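Local coordinates for putative antioxidant defense protein Mlr4105 (PDB 3C1L) that probably acts as a peroxiredoxin-type oxidoreductase in antioxidant defence, at residues R119-A122 and M123-A127. Sequence-based numbering, arbitrary orientation.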
loop_
_atom_site.group_PDB
_atom_site.type_symbol
_atom_site.label_atom_id
_atom_site.label_comp_id
_atom_site.label_asym_id
_atom_site.label_seq_id
_atom_site.Cartn_x
_atom_site.Cartn_y
_atom_site.Cartn_z
ATOM N N ARG B 119 -24.734 10.766 8.896
ATOM C CA ARG B 119 -23.841 11.616 9.683
ATOM C C ARG B 119 -22.647 10.823 10.253
ATOM O O ARG B 119 -21.466 11.235 10.102
ATOM C CB ARG B 119 -24.632 12.230 10.821
ATOM C CG ARG B 119 -23.875 13.137 11.753
ATOM C CD ARG B 119 -24.700 13.403 12.987
ATOM N NE ARG B 119 -23.894 13.680 14.157
ATOM C CZ ARG B 119 -23.491 14.894 14.530
ATOM N NH1 ARG B 119 -23.793 15.977 13.825
ATOM N NH2 ARG B 119 -22.759 15.023 15.620
ATOM N N GLN B 120 -22.938 9.700 10.902
ATOM C CA GLN B 120 -21.882 8.861 11.507
ATOM C C GLN B 120 -20.967 8.220 10.469
ATOM O O GLN B 120 -19.754 8.149 10.659
ATOM C CB GLN B 120 -22.484 7.772 12.378
ATOM C CG GLN B 120 -23.162 8.291 13.651
ATOM C CD GLN B 120 -24.075 7.232 14.288
ATOM O OE1 GLN B 120 -24.738 6.459 13.607
ATOM N NE2 GLN B 120 -24.124 7.224 15.605
ATOM N N THR B 121 -21.563 7.746 9.377
ATOM C CA THR B 121 -20.824 7.273 8.227
ATOM C C THR B 121 -19.878 8.361 7.657
ATOM O O THR B 121 -18.731 8.073 7.385
ATOM C CB THR B 121 -21.772 6.719 7.148
ATOM O OG1 THR B 121 -22.553 5.666 7.723
ATOM C CG2 THR B 121 -21.031 6.187 5.914
ATOM N N ALA B 122 -20.353 9.574 7.441
ATOM C CA ALA B 122 -19.525 10.605 6.860
ATOM C C ALA B 122 -18.308 10.932 7.734
ATOM O O ALA B 122 -17.211 11.146 7.232
ATOM C CB ALA B 122 -20.344 11.861 6.559
HETATM N N MSE B 123 -18.545 10.948 9.044
HETATM C CA MSE B 123 -17.562 11.222 10.059
HETATM C C MSE B 123 -16.417 10.204 10.078
HETATM O O MSE B 123 -15.228 10.565 10.085
HETATM C CB MSE B 123 -18.308 11.216 11.408
HETATM C CG MSE B 123 -17.445 11.362 12.619
HETATM SE SE MSE B 123 -18.596 11.506 14.175
HETATM C CE MSE B 123 -19.087 9.554 14.290
ATOM N N LEU B 124 -16.815 8.940 10.021
ATOM C CA LEU B 124 -15.945 7.814 10.131
ATOM C C LEU B 124 -15.221 7.639 8.815
ATOM O O LEU B 124 -14.051 7.322 8.809
ATOM C CB LEU B 124 -16.748 6.546 10.521
ATOM C CG LEU B 124 -17.268 6.422 11.981
ATOM C CD1 LEU B 124 -17.817 5.013 12.301
ATOM C CD2 LEU B 124 -16.225 6.794 13.002
ATOM N N GLU B 125 -15.895 7.869 7.698
ATOM C CA GLU B 125 -15.190 7.792 6.419
ATOM C C GLU B 125 -14.118 8.890 6.310
ATOM O O GLU B 125 -13.018 8.629 5.794
ATOM C CB GLU B 125 -16.160 7.835 5.231
ATOM C CG GLU B 125 -17.088 6.586 5.112
ATOM C CD GLU B 125 -16.393 5.309 4.625
ATOM O OE1 GLU B 125 -15.138 5.305 4.478
ATOM O OE2 GLU B 125 -17.115 4.293 4.386
ATOM N N PHE B 126 -14.404 10.097 6.813
ATOM C CA PHE B 126 -13.348 11.118 6.855
ATOM C C PHE B 126 -12.130 10.652 7.727
ATOM O O PHE B 126 -10.957 10.727 7.314
ATOM C CB PHE B 126 -13.902 12.413 7.348
ATOM C CG PHE B 126 -12.935 13.539 7.324
ATOM C CD1 PHE B 126 -12.642 14.193 6.130
ATOM C CD2 PHE B 126 -12.339 13.987 8.503
ATOM C CE1 PHE B 126 -11.752 15.251 6.085
ATOM C CE2 PHE B 126 -11.407 15.049 8.480
ATOM C CZ PHE B 126 -11.128 15.697 7.261
ATOM N N ALA B 127 -12.428 10.169 8.923
ATOM C CA ALA B 127 -11.396 9.618 9.849
ATOM C C ALA B 127 -10.539 8.511 9.204
ATOM O O ALA B 127 -9.326 8.468 9.418
ATOM C CB ALA B 127 -12.055 9.109 11.124
#
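The first turns of helix 118-132, amphipathic in this AhpD-like all-helical fold, are joined by four successive i to i+4 backbone hydrogen bonds, M123 N to R119 O, L124 N to Q120 O, E125 N to T121 O and F126 N to A122 O, all 2.9 to 3.1 Å long. On the partly exposed flank, T121 and E125 run side by side in the same direction, with T121 CG2 4.0 Å from E125 CG. That CG also lies 3.2 Å from T121 O, before the chain bends at chi2. T121 turns its methyl anti to its own nitrogen, which leaves OG1 beside that nitrogen, where it bonds to S117 O; Q120 OE1 likewise folds back to take the S117 N-H. Toward the buried side, the selenomethionine M123 bends at chi3 (76°), bringing CE back over Q120, 4.0 Å from Q120 CA. L124 CG, beside its own backbone N (chi1 -73°), passes 3.3 Å from Q120 O, the acceptor of that N-H. M123 also packs on I73 and I158, while F126 reaches L145 of its own chain and A174 of the second subunit. Side-chain pairs between the turns are thus sparse and apolar: backbone bonds tie the turns together, leaving M123, L124 and F126 to pack against neighbouring parts of the fold.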